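Hypothetical protein SpyM3_0169 (Streptococcus pyogenes, PDB 1PG6) is of unknown function but belongs to the AIM24 mitochondrial biogenesis family of the cupin clan and binds calcium ions in the crystal. Local coordinates at residues F15-D18 with F23-V26; S35-Q40 with S126-M131; K111-N116 with E219-S224; L147-T152 with Y192-E197. All blocks are in the same frame, centred on the assembly; numbering follows the deposited sequence.

Interaction 1 lies at the surface and joins sequence neighbours, the two arms of a hairpin, through a backbone bond, a bridging water and small apolar side chains. The other three are partly buried and bring together strands of different sheets or non-adjacent strands of one sheet. Interaction 2 is aromatic, tyrosine against tyrosine; interaction 3 is polar, a salt bridge and a water shared by its glutamate and two tyrosines; interaction 4 is almost wholly aliphatic. Strands 128-133, 148-153 and 113-116 are neighbours in one sheet, which ties interactions 2, 3 and 4 together: Lys-130 pairs with Thr-151, and Leu-115 with Met-150, through their backbones.

Interaction 1: residues F15-D18 with F23-V26; sequences FTID and FPLV
Ile-17 and Val-26 face each other as a non-hydrogen-bonded pair of an antiparallel β-hairpin, where strand 14-17 turns back into strand 26-30 at the edge of a four-stranded sheet. Their side chains stand on the same face of the sheet and cross at a slant, with CG1 of Ile-17 4.1 Å from CG2 of Val-26. Val-26 has CG2 anti to its own N (CG1 at chi1 56°), and this methyl also reaches across to Phe-15, 4.0 Å from its CB. The phenyl ring of Phe-15 then leads off toward Ala-105 and Thr-157, so that only the root of the side chain serves the hairpin. On the other flank Ile-17 and Pro-24 lie side by side and point the same way; CG2 of Ile-17 rests 3.9 Å from CB of Pro-24. Both also touch Ile-103 of the strand packed beneath. β-branched residues suit the paired positions because they fill the sheet face close to the backbone, and a proline is acceptable at position 24, where the chain is still loop. Asp-18 follows the strand as the first loop residue; its carboxylate OD2 accepts the N-H of Met-21 within the turn, a natural task for aspartate at the start of a loop. On the opposite side from the apolar patch, a water donates to O of Thr-16 and O of Leu-25. The oxygen of Leu-25 also accepts the backbone N-H of Asp-18, N to O 3.1 Å and nearly straight at 171°.

Interaction 2: residues S35-Q40 with S126-M131; sequences SVYLQQ and SAQYKM
Tyr-37 turns one face of its ring to the edge of Tyr-129, and this T-shaped (edge-to-face) pair carries the contact. The centroids are 5.7 Å apart and the planes stand at 84°. The touching edge is CE2 of Tyr-129, which lies 4.0 Å from CD2 of Tyr-37. The two conformations differ. Tyr-37 has CG anti to its carbonyl carbon (chi1 -63°), which carries the ring from strand 35-39 toward the other segment. Tyr-129 takes the less common choice with CG between N and the carbonyl carbon (chi1 79°), and this points its edge at the face of Tyr-37. In the plane of the Tyr-129 ring, CG of Met-131, a selenomethionine, meets another part of its edge. The outer half of the Tyr-37 ring passes the backbone of Ala-127, whose carbonyl O is 3.6 Å from CE1. A broad flat ring suits both places because it bridges the two sheets; at Tyr-129 the hydroxyl is useful too, since OH accepts the backbone N-H of Ser-79. Leu-123 touches both rings and Phe-120 touches Tyr-37, placing them against strand 120-124. The arrangement is typical of aromatic packing between β-sheets, here a T-shaped pair that joins the two six-stranded antiparallel sheets through strands 35-39 and 128-133.

Interaction 3: residues K111-N116 with E219-S224; sequences KQYRLN and EIYIQS
Lys-111 and Glu-219 meet in a salt bridge, the direct polar link between the two segments. NZ lies 2.8 Å from OE1 and approaches its syn lone pair, on the side of the other carboxylate oxygen. The two chains cross at about a right angle, and the lysine is bent at its last two torsions (chi3 67°, chi4 72°), which curls the ammonium group round to the carboxylate. The same group also bridges to Glu-189, giving the long, flexible lysine two acidic partners.

A single water forms the second kind of contact. It donates to OE1 of Glu-219 at 2.8 Å and is hydrogen-bonded to OH of Tyr-113 at 2.7 Å and OH of Tyr-221 at 3.0 Å, lying in the plane of both rings at their edges.

Strands 113-116 and 219-223 flank strand 183-187 in one antiparallel sheet, so only side chains meet. The apolar part is slight: CE2 of Tyr-113 comes to 4.2 Å from CE2 of Tyr-221, whose edge it meets, while Leu-106 touches both rings from strand 103-108 of the other six-stranded sheet. Tyrosines suit these buried sites, since their rings join the packing and their hydroxyls share the bridging water.

OE1 is thus gripped twice, by lysine and by water, and the two acidic partners would be expected to keep the lysine protonated.

Interaction 4: residues L147-T152 with Y192-E197; sequences LFVMTT and YDIHLE
Val-149 and Ile-194 reach toward each other tip to tip, with CG2 of the valine 3.9 Å from CD1 of the isoleucine. Next along, CD2 of Leu-147 meets CG2 of the same isoleucine at 3.8 Å, again end on. Ile-194 thus divides its two branches between the partners: the extended ethyl arm (chi2 174°) runs to Val-149, and the methyl CG2 turns to Leu-147. Branched aliphatic side chains suit such a place, offering several methyls without polar groups to satisfy. The third contact is mixed: Tyr-192 comes from the direction opposite to Val-149 and brings OH to 4.0 Å from its CB.

Around this shell, other residues set the ring and the hydroxyl. OH of Tyr-192 hydrogen-bonds to OE1 of Gln-134, and the ring lies edge-to-face with Trp-186, so the hydroxyl and the ring each have a partner. Arg-114 touches both Val-149 and Tyr-192, while Asn-212 flanks Tyr-192 and Ile-194. The backbone of Val-149 is paired with Glu-132 in the six-stranded sheet, and Ile-194 belongs to the edge strand of the three-stranded one. Side chains of two antiparallel sheets meeting in this way resemble β-sandwich packing, consistent with the all-β folds of the cupin clan.

Interaction 1: residues F15-D18 with F23-V26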
loop_
_atom_site.group_PDB
_atom_site.type_symbol
_atom_site.label_atom_id
_atom_site.label_comp_id
_atom_site.label_asym_id
_atom_site.label_seq_id
_atom_site.Cartn_x
_atom_site.Cartn_y
_atom_site.Cartn_z
ATOM N N PHE A 15 6.566 14.767 7.016
ATOM C CA PHE A 15 6.045 14.801 5.656
ATOM C C PHE A 15 5.069 15.942 5.424
ATOM O O PHE A 15 4.545 16.535 6.365
ATOM C CB PHE A 15 5.364 13.469 5.331
ATOM C CG PHE A 15 4.146 13.194 6.165
ATOM C CD1 PHE A 15 2.885 13.593 5.733
ATOM C CD2 PHE A 15 4.262 12.571 7.401
ATOM C CE1 PHE A 15 1.759 13.377 6.522
ATOM C CE2 PHE A 15 3.142 12.351 8.196
ATOM C CZ PHE A 15 1.890 12.754 7.757
ATOM N N THR A 16 4.838 16.249 4.154
ATOM C CA THR A 16 3.906 17.295 3.772
ATOM C C THR A 16 3.211 16.862 2.489
ATOM O O THR A 16 3.819 16.854 1.417
ATOM C CB THR A 16 4.618 18.645 3.524
ATOM O OG1 THR A 16 5.243 19.095 4.732
ATOM C CG2 THR A 16 3.617 19.697 3.060
ATOM N N ILE A 17 1.945 16.469 2.612
ATOM C CA ILE A 17 1.156 16.062 1.453
ATOM C C ILE A 17 0.590 17.347 0.874
ATOM O O ILE A 17 -0.029 18.139 1.585
ATOM C CB ILE A 17 -0.017 15.135 1.846
ATOM C CG1 ILE A 17 0.514 13.808 2.389
ATOM C CG2 ILE A 17 -0.905 14.873 0.634
ATOM C CD1 ILE A 17 -0.580 12.881 2.907
ATOM N N ASP A 18 0.820 17.569 -0.414
ATOM C CA ASP A 18 0.318 18.778 -1.053
ATOM C C ASP A 18 -1.206 18.854 -0.896
ATOM O O ASP A 18 -1.902 17.871 -1.136
ATOM C CB ASP A 18 0.686 18.764 -2.534
ATOM C CG ASP A 18 0.771 20.146 -3.112
ATOM O OD1 ASP A 18 1.876 20.730 -3.083
ATOM O OD2 ASP A 18 -0.269 20.654 -3.578
ATOM N N PHE A 23 -3.662 15.842 -7.639
ATOM C CA PHE A 23 -2.870 14.605 -7.587
ATOM C C PHE A 23 -1.625 15.038 -6.818
ATOM O O PHE A 23 -0.721 15.655 -7.368
ATOM C CB PHE A 23 -2.537 14.160 -9.008
ATOM C CG PHE A 23 -3.750 13.956 -9.863
ATOM C CD1 PHE A 23 -4.649 12.927 -9.575
ATOM C CD2 PHE A 23 -4.027 14.832 -10.914
ATOM C CE1 PHE A 23 -5.812 12.765 -10.314
ATOM C CE2 PHE A 23 -5.189 14.685 -11.665
ATOM C CZ PHE A 23 -6.091 13.642 -11.361
ATOM N N PRO A 24 -1.585 14.724 -5.518
ATOM C CA PRO A 24 -0.502 15.070 -4.608
ATOM C C PRO A 24 0.861 14.444 -4.757
ATOM O O PRO A 24 1.035 13.337 -5.267
ATOM C CB PRO A 24 -1.096 14.754 -3.239
ATOM C CG PRO A 24 -1.922 13.547 -3.524
ATOM C CD PRO A 24 -2.628 13.954 -4.809
ATOM N N LEU A 25 1.831 15.212 -4.291
ATOM C CA LEU A 25 3.221 14.808 -4.241
ATOM C C LEU A 25 3.406 14.896 -2.731
ATOM O O LEU A 25 2.725 15.685 -2.068
ATOM C CB LEU A 25 4.080 15.856 -4.948
ATOM C CG LEU A 25 5.218 15.428 -5.870
ATOM C CD1 LEU A 25 4.772 14.335 -6.831
ATOM C CD2 LEU A 25 5.701 16.654 -6.627
ATOM N N VAL A 26 4.275 14.070 -2.170
ATOM C CA VAL A 26 4.520 14.147 -0.741
ATOM C C VAL A 26 5.994 14.469 -0.542
ATOM O O VAL A 26 6.869 13.762 -1.037
ATOM C CB VAL A 26 4.156 12.823 -0.003
ATOM C CG1 VAL A 26 4.905 11.650 -0.599
ATOM C CG2 VAL A 26 4.458 12.960 1.486
HETATM O O HOH W 1 3.943 18.485 -1.028
#

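Interaction 2: residues S35-Q40 with S126-M131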
loop_
_atom_site.group_PDB
_atom_site.type_symbol
_atom_site.label_atom_id
_atom_site.label_comp_id
_atom_site.label_asym_id
_atom_site.label_seq_id
_atom_site.Cartn_x
_atom_site.Cartn_y
_atom_site.Cartn_z
ATOM N N SER A 35 15.199 7.003 8.029
ATOM C CA SER A 35 14.907 6.228 6.831
ATOM C C SER A 35 13.411 6.071 6.616
ATOM O O SER A 35 12.603 6.350 7.502
ATOM C CB SER A 35 15.533 4.837 6.929
ATOM O OG SER A 35 14.857 4.053 7.895
ATOM N N VAL A 36 13.051 5.609 5.427
ATOM C CA VAL A 36 11.655 5.400 5.099
ATOM C C VAL A 36 11.517 4.358 4.005
ATOM O O VAL A 36 12.314 4.319 3.065
ATOM C CB VAL A 36 10.991 6.714 4.628
ATOM C CG1 VAL A 36 11.743 7.286 3.438
ATOM C CG2 VAL A 36 9.538 6.467 4.274
ATOM N N TYR A 37 10.512 3.502 4.151
ATOM C CA TYR A 37 10.223 2.475 3.160
ATOM C C TYR A 37 9.330 3.159 2.132
ATOM O O TYR A 37 8.460 3.950 2.500
ATOM C CB TYR A 37 9.446 1.309 3.774
ATOM C CG TYR A 37 10.169 0.542 4.857
ATOM C CD1 TYR A 37 10.071 0.922 6.198
ATOM C CD2 TYR A 37 10.936 -0.578 4.543
ATOM C CE1 TYR A 37 10.719 0.197 7.200
ATOM C CE2 TYR A 37 11.587 -1.306 5.536
ATOM C CZ TYR A 37 11.475 -0.917 6.857
ATOM O OH TYR A 37 12.112 -1.649 7.838
ATOM N N LEU A 38 9.528 2.854 0.855
ATOM C CA LEU A 38 8.712 3.474 -0.182
ATOM C C LEU A 38 8.340 2.550 -1.329
ATOM O O LEU A 38 9.055 1.597 -1.651
ATOM C CB LEU A 38 9.417 4.706 -0.757
ATOM C CG LEU A 38 10.826 4.492 -1.306
ATOM C CD1 LEU A 38 10.959 5.074 -2.704
ATOM C CD2 LEU A 38 11.819 5.143 -0.356
ATOM N N GLN A 39 7.195 2.849 -1.928
ATOM C CA GLN A 39 6.681 2.114 -3.074
ATOM C C GLN A 39 7.752 2.160 -4.158
ATOM O O GLN A 39 8.239 3.234 -4.507
ATOM C CB GLN A 39 5.405 2.803 -3.562
ATOM C CG GLN A 39 4.838 2.300 -4.871
ATOM C CD GLN A 39 3.673 3.157 -5.340
ATOM O OE1 GLN A 39 2.549 3.020 -4.852
ATOM N NE2 GLN A 39 3.945 4.069 -6.271
ATOM N N GLN A 40 8.128 0.999 -4.683
ATOM C CA GLN A 40 9.157 0.962 -5.710
ATOM C C GLN A 40 8.817 1.929 -6.836
ATOM O O GLN A 40 7.693 1.942 -7.332
ATOM C CB GLN A 40 9.301 -0.445 -6.290
ATOM C CG GLN A 40 10.485 -0.570 -7.230
ATOM C CD GLN A 40 10.436 -1.816 -8.089
ATOM O OE1 GLN A 40 11.436 -2.202 -8.691
ATOM N NE2 GLN A 40 9.268 -2.444 -8.164
ATOM N N SER A 126 11.040 3.470 11.295
ATOM C CA SER A 126 10.896 3.018 12.673
ATOM C C SER A 126 9.813 1.947 12.788
ATOM O O SER A 126 9.770 1.202 13.766
ATOM C CB SER A 126 10.543 4.199 13.577
ATOM O OG SER A 126 9.331 4.805 13.170
ATOM N N ALA A 127 8.940 1.875 11.788
ATOM C CA ALA A 127 7.864 0.892 11.789
ATOM C C ALA A 127 8.283 -0.379 11.061
ATOM O O ALA A 127 9.361 -0.444 10.472
ATOM C CB ALA A 127 6.610 1.479 11.138
ATOM N N GLN A 128 7.411 -1.382 11.095
ATOM C CA GLN A 128 7.683 -2.662 10.457
ATOM C C GLN A 128 6.456 -3.105 9.659
ATOM O O GLN A 128 5.356 -2.587 9.853
ATOM C CB GLN A 128 8.001 -3.705 11.533
ATOM C CG GLN A 128 8.753 -4.930 11.040
ATOM C CD GLN A 128 10.260 -4.720 11.005
ATOM O OE1 GLN A 128 11.004 -5.557 10.487
ATOM N NE2 GLN A 128 10.720 -3.600 11.564
ATOM N N TYR A 129 6.642 -4.063 8.760
ATOM C CA TYR A 129 5.527 -4.560 7.968
ATOM C C TYR A 129 5.761 -6.010 7.578
ATOM O O TYR A 129 6.895 -6.491 7.569
ATOM C CB TYR A 129 5.350 -3.710 6.700
ATOM C CG TYR A 129 6.324 -4.045 5.587
ATOM C CD1 TYR A 129 6.046 -5.064 4.676
ATOM C CD2 TYR A 129 7.535 -3.370 5.467
ATOM C CE1 TYR A 129 6.953 -5.403 3.672
ATOM C CE2 TYR A 129 8.452 -3.700 4.468
ATOM C CZ TYR A 129 8.155 -4.714 3.578
ATOM O OH TYR A 129 9.057 -5.046 2.592
ATOM N N LYS A 130 4.677 -6.701 7.259
ATOM C CA LYS A 130 4.762 -8.083 6.826
ATOM C C LYS A 130 3.765 -8.290 5.695
ATOM O O LYS A 130 2.679 -7.709 5.699
ATOM C CB LYS A 130 4.435 -9.034 7.975
ATOM C CG LYS A 130 4.585 -10.495 7.603
ATOM C CD LYS A 130 4.142 -11.412 8.731
ATOM C CE LYS A 130 4.293 -12.874 8.331
ATOM N NZ LYS A 130 3.533 -13.185 7.084
HETATM N N MSE A 131 4.147 -9.114 4.725
HETATM C CA MSE A 131 3.297 -9.427 3.584
HETATM C C MSE A 131 2.698 -10.810 3.799
HETATM O O MSE A 131 3.368 -11.709 4.310
HETATM C CB MSE A 131 4.118 -9.445 2.288
HETATM C CG MSE A 131 4.905 -8.176 1.992
HETATM SE SE MSE A 131 3.765 -6.636 1.723
HETATM C CE MSE A 131 2.914 -7.184 0.083
#

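Interaction 3: residues K111-N116 with E219-S224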
loop_
_atom_site.group_PDB
_atom_site.type_symbol
_atom_site.label_atom_id
_atom_site.label_comp_id
_atom_site.label_asym_id
_atom_site.label_seq_id
_atom_site.Cartn_x
_atom_site.Cartn_y
_atom_site.Cartn_z
ATOM N N LYS A 111 -3.004 1.803 17.026
ATOM C CA LYS A 111 -3.737 1.363 15.847
ATOM C C LYS A 111 -2.758 0.936 14.759
ATOM O O LYS A 111 -1.685 1.520 14.608
ATOM C CB LYS A 111 -4.640 2.492 15.333
ATOM C CG LYS A 111 -5.740 2.893 16.311
ATOM C CD LYS A 111 -6.590 4.041 15.783
ATOM C CE LYS A 111 -7.423 3.636 14.569
ATOM N NZ LYS A 111 -8.549 2.722 14.917
ATOM N N GLN A 112 -3.129 -0.108 14.028
ATOM C CA GLN A 112 -2.320 -0.624 12.937
ATOM C C GLN A 112 -3.273 -0.878 11.789
ATOM O O GLN A 112 -4.490 -0.873 11.977
ATOM C CB GLN A 112 -1.619 -1.928 13.326
ATOM C CG GLN A 112 -0.591 -1.793 14.447
ATOM C CD GLN A 112 0.528 -0.819 14.119
ATOM O OE1 GLN A 112 0.954 -0.703 12.971
ATOM N NE2 GLN A 112 1.023 -0.126 15.138
ATOM N N TYR A 113 -2.727 -1.111 10.602
ATOM C CA TYR A 113 -3.561 -1.328 9.430
ATOM C C TYR A 113 -3.060 -2.414 8.497
ATOM O O TYR A 113 -1.895 -2.808 8.544
ATOM C CB TYR A 113 -3.670 -0.030 8.622
ATOM C CG TYR A 113 -4.224 1.147 9.392
ATOM C CD1 TYR A 113 -3.401 1.924 10.214
ATOM C CD2 TYR A 113 -5.584 1.451 9.343
ATOM C CE1 TYR A 113 -3.923 2.971 10.974
ATOM C CE2 TYR A 113 -6.116 2.490 10.100
ATOM C CZ TYR A 113 -5.288 3.241 10.912
ATOM O OH TYR A 113 -5.830 4.237 11.687
ATOM N N ARG A 114 -3.968 -2.883 7.648
ATOM C CA ARG A 114 -3.663 -3.865 6.627
ATOM C C ARG A 114 -3.963 -3.107 5.330
ATOM O O ARG A 114 -4.842 -2.237 5.303
ATOM C CB ARG A 114 -4.567 -5.098 6.746
ATOM C CG ARG A 114 -4.454 -5.838 8.081
ATOM C CD ARG A 114 -5.177 -7.179 8.022
ATOM N NE ARG A 114 -5.469 -7.744 9.346
ATOM C CZ ARG A 114 -4.598 -8.416 10.095
ATOM N NH1 ARG A 114 -3.359 -8.623 9.668
ATOM N NH2 ARG A 114 -4.973 -8.889 11.275
ATOM N N LEU A 115 -3.222 -3.411 4.272
ATOM C CA LEU A 115 -3.418 -2.738 2.994
ATOM C C LEU A 115 -3.337 -3.697 1.831
ATOM O O LEU A 115 -2.585 -4.671 1.860
ATOM C CB LEU A 115 -2.352 -1.665 2.767
ATOM C CG LEU A 115 -1.961 -0.704 3.884
ATOM C CD1 LEU A 115 -1.035 -1.406 4.856
ATOM C CD2 LEU A 115 -1.252 0.502 3.273
ATOM N N ASN A 116 -4.114 -3.404 0.798
ATOM C CA ASN A 116 -4.114 -4.203 -0.417
ATOM C C ASN A 116 -2.921 -3.827 -1.273
ATOM O O ASN A 116 -2.299 -2.788 -1.060
ATOM C CB ASN A 116 -5.380 -3.934 -1.221
ATOM C CG ASN A 116 -6.493 -4.872 -0.869
ATOM O OD1 ASN A 116 -7.648 -4.463 -0.721
ATOM N ND2 ASN A 116 -6.162 -6.146 -0.734
ATOM N N GLU A 219 -11.765 1.155 11.082
ATOM C CA GLU A 219 -11.993 1.962 9.885
ATOM C C GLU A 219 -11.648 1.211 8.607
ATOM O O GLU A 219 -10.762 0.360 8.582
ATOM C CB GLU A 219 -11.175 3.256 9.944
ATOM C CG GLU A 219 -11.570 4.215 11.058
ATOM C CD GLU A 219 -11.260 3.675 12.438
ATOM O OE1 GLU A 219 -10.088 3.304 12.676
ATOM O OE2 GLU A 219 -12.183 3.631 13.282
ATOM N N ILE A 220 -12.373 1.537 7.544
ATOM C CA ILE A 220 -12.151 0.935 6.238
ATOM C C ILE A 220 -12.008 2.100 5.268
ATOM O O ILE A 220 -12.887 2.953 5.199
ATOM C CB ILE A 220 -13.359 0.084 5.792
ATOM C CG1 ILE A 220 -13.565 -1.081 6.763
ATOM C CG2 ILE A 220 -13.138 -0.433 4.381
ATOM C CD1 ILE A 220 -14.905 -1.760 6.604
ATOM N N TYR A 221 -10.895 2.154 4.543
ATOM C CA TYR A 221 -10.691 3.219 3.569
ATOM C C TYR A 221 -10.916 2.637 2.194
ATOM O O TYR A 221 -10.243 1.689 1.794
ATOM C CB TYR A 221 -9.274 3.789 3.674
ATOM C CG TYR A 221 -9.047 4.537 4.957
ATOM C CD1 TYR A 221 -9.324 5.904 5.052
ATOM C CD2 TYR A 221 -8.626 3.868 6.104
ATOM C CE1 TYR A 221 -9.188 6.582 6.263
ATOM C CE2 TYR A 221 -8.490 4.541 7.318
ATOM C CZ TYR A 221 -8.772 5.886 7.391
ATOM O OH TYR A 221 -8.654 6.531 8.605
ATOM N N ILE A 222 -11.890 3.176 1.479
ATOM C CA ILE A 222 -12.155 2.682 0.141
ATOM C C ILE A 222 -11.812 3.758 -0.873
ATOM O O ILE A 222 -11.697 4.935 -0.528
ATOM C CB ILE A 222 -13.627 2.271 -0.043
ATOM C CG1 ILE A 222 -14.540 3.477 0.156
ATOM C CG2 ILE A 222 -13.983 1.167 0.944
ATOM C CD1 ILE A 222 -15.975 3.226 -0.256
ATOM N N GLN A 223 -11.631 3.343 -2.119
ATOM C CA GLN A 223 -11.303 4.269 -3.196
ATOM C C GLN A 223 -12.438 4.188 -4.215
ATOM O O GLN A 223 -13.090 3.161 -4.336
ATOM C CB GLN A 223 -9.955 3.904 -3.831
ATOM C CG GLN A 223 -9.910 2.537 -4.504
ATOM C CD GLN A 223 -8.524 2.166 -5.012
ATOM O OE1 GLN A 223 -8.380 1.311 -5.895
ATOM N NE2 GLN A 223 -7.498 2.783 -4.447
ATOM N N SER A 224 -12.666 5.273 -4.948
ATOM C CA SER A 224 -13.775 5.322 -5.896
ATOM C C SER A 224 -13.535 4.783 -7.306
ATOM O O SER A 224 -14.401 4.910 -8.168
ATOM C CB SER A 224 -14.318 6.749 -5.982
ATOM O OG SER A 224 -13.362 7.610 -6.558
HETATM O O HOH W 2 -8.368 4.719 11.020
#

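Interaction 4: residues L147-T152 with Y192-E197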
loop_
_atom_site.group_PDB
_atom_site.type_symbol
_atom_site.label_atom_id
_atom_site.label_comp_id
_atom_site.label_asym_id
_atom_site.label_seq_id
_atom_site.Cartn_x
_atom_site.Cartn_y
_atom_site.Cartn_z
ATOM N N LEU A 147 -2.364 -12.767 -4.537
ATOM C CA LEU A 147 -2.963 -11.611 -3.876
ATOM C C LEU A 147 -2.328 -11.471 -2.495
ATOM O O LEU A 147 -2.463 -12.357 -1.654
ATOM C CB LEU A 147 -4.473 -11.821 -3.736
ATOM C CG LEU A 147 -5.346 -10.580 -3.557
ATOM C CD1 LEU A 147 -5.269 -9.728 -4.816
ATOM C CD2 LEU A 147 -6.784 -10.997 -3.296
ATOM N N PHE A 148 -1.638 -10.361 -2.258
ATOM C CA PHE A 148 -0.986 -10.149 -0.974
ATOM C C PHE A 148 -1.536 -8.976 -0.175
ATOM O O PHE A 148 -1.925 -7.951 -0.735
ATOM C CB PHE A 148 0.519 -9.944 -1.168
ATOM C CG PHE A 148 1.270 -11.205 -1.489
ATOM C CD1 PHE A 148 1.071 -11.865 -2.696
ATOM C CD2 PHE A 148 2.179 -11.733 -0.580
ATOM C CE1 PHE A 148 1.770 -13.031 -2.997
ATOM C CE2 PHE A 148 2.883 -12.900 -0.869
ATOM C CZ PHE A 148 2.676 -13.550 -2.082
ATOM N N VAL A 149 -1.563 -9.141 1.141
ATOM C CA VAL A 149 -2.027 -8.094 2.039
ATOM C C VAL A 149 -0.877 -7.716 2.965
ATOM O O VAL A 149 -0.188 -8.587 3.499
ATOM C CB VAL A 149 -3.224 -8.558 2.899
ATOM C CG1 VAL A 149 -3.536 -7.505 3.959
ATOM C CG2 VAL A 149 -4.445 -8.781 2.010
HETATM N N MSE A 150 -0.674 -6.415 3.141
HETATM C CA MSE A 150 0.382 -5.896 3.999
HETATM C C MSE A 150 -0.189 -5.493 5.347
HETATM O O MSE A 150 -1.256 -4.886 5.419
HETATM C CB MSE A 150 1.029 -4.670 3.347
HETATM C CG MSE A 150 2.080 -3.973 4.195
HETATM SE SE MSE A 150 2.697 -2.333 3.369
HETATM C CE MSE A 150 3.244 -3.057 1.686
ATOM N N THR A 151 0.512 -5.842 6.421
ATOM C CA THR A 151 0.071 -5.475 7.764
ATOM C C THR A 151 1.207 -4.734 8.460
ATOM O O THR A 151 2.356 -5.181 8.439
ATOM C CB THR A 151 -0.323 -6.715 8.598
ATOM O OG1 THR A 151 -1.499 -7.316 8.035
ATOM C CG2 THR A 151 -0.618 -6.316 10.037
ATOM N N THR A 152 0.880 -3.601 9.070
ATOM C CA THR A 152 1.865 -2.774 9.756
ATOM C C THR A 152 2.040 -3.134 11.224
ATOM O O THR A 152 1.214 -3.829 11.815
ATOM C CB THR A 152 1.477 -1.280 9.707
ATOM O OG1 THR A 152 0.277 -1.071 10.464
ATOM C CG2 THR A 152 1.239 -0.837 8.268
ATOM N N TYR A 192 -11.392 -9.736 8.807
ATOM C CA TYR A 192 -11.597 -9.618 7.373
ATOM C C TYR A 192 -11.421 -10.947 6.662
ATOM O O TYR A 192 -10.755 -11.855 7.164
ATOM C CB TYR A 192 -10.625 -8.593 6.786
ATOM C CG TYR A 192 -9.280 -9.170 6.415
ATOM C CD1 TYR A 192 -9.027 -9.609 5.117
ATOM C CD2 TYR A 192 -8.262 -9.280 7.359
ATOM C CE1 TYR A 192 -7.794 -10.139 4.765
ATOM C CE2 TYR A 192 -7.022 -9.812 7.021
ATOM C CZ TYR A 192 -6.794 -10.236 5.720
ATOM O OH TYR A 192 -5.565 -10.735 5.366
ATOM N N ASP A 193 -12.019 -11.046 5.482
ATOM C CA ASP A 193 -11.937 -12.252 4.678
ATOM C C ASP A 193 -12.149 -11.921 3.208
ATOM O O ASP A 193 -13.237 -11.509 2.808
ATOM C CB ASP A 193 -12.995 -13.263 5.127
ATOM C CG ASP A 193 -13.002 -14.519 4.273
ATOM O OD1 ASP A 193 -13.950 -15.322 4.400
ATOM O OD2 ASP A 193 -12.060 -14.707 3.479
ATOM N N ILE A 194 -11.102 -12.094 2.409
ATOM C CA ILE A 194 -11.179 -11.846 0.974
ATOM C C ILE A 194 -11.565 -13.173 0.330
ATOM O O ILE A 194 -10.887 -14.182 0.520
ATOM C CB ILE A 194 -9.821 -11.366 0.418
ATOM C CG1 ILE A 194 -9.450 -10.029 1.066
ATOM C CG2 ILE A 194 -9.894 -11.222 -1.100
ATOM C CD1 ILE A 194 -8.066 -9.513 0.709
ATOM N N HIS A 195 -12.653 -13.169 -0.431
ATOM C CA HIS A 195 -13.135 -14.394 -1.060
ATOM C C HIS A 195 -13.987 -14.099 -2.285
ATOM O O HIS A 195 -14.379 -12.956 -2.518
ATOM C CB HIS A 195 -13.969 -15.172 -0.045
ATOM C CG HIS A 195 -15.157 -14.410 0.455
ATOM N ND1 HIS A 195 -16.373 -14.421 -0.193
ATOM C CD2 HIS A 195 -15.296 -13.561 1.502
ATOM C CE1 HIS A 195 -17.211 -13.613 0.433
ATOM N NE2 HIS A 195 -16.582 -13.079 1.464
ATOM N N LEU A 196 -14.278 -15.137 -3.060
ATOM C CA LEU A 196 -15.103 -14.990 -4.253
ATOM C C LEU A 196 -16.540 -15.314 -3.847
ATOM O O LEU A 196 -16.771 -16.227 -3.054
ATOM C CB LEU A 196 -14.622 -15.952 -5.345
ATOM C CG LEU A 196 -15.098 -15.679 -6.775
ATOM C CD1 LEU A 196 -14.616 -14.305 -7.224
ATOM C CD2 LEU A 196 -14.564 -16.755 -7.710
ATOM N N GLU A 197 -17.503 -14.569 -4.385
ATOM C CA GLU A 197 -18.906 -14.786 -4.047
ATOM C C GLU A 197 -19.605 -15.882 -4.845
ATOM O O GLU A 197 -20.665 -16.360 -4.444
ATOM C CB GLU A 197 -19.702 -13.487 -4.198
ATOM C CG GLU A 197 -19.400 -12.430 -3.153
ATOM C CD GLU A 197 -20.424 -11.309 -3.156
ATOM O OE1 GLU A 197 -20.268 -10.352 -2.368
ATOM O OE2 GLU A 197 -21.390 -11.387 -3.943
#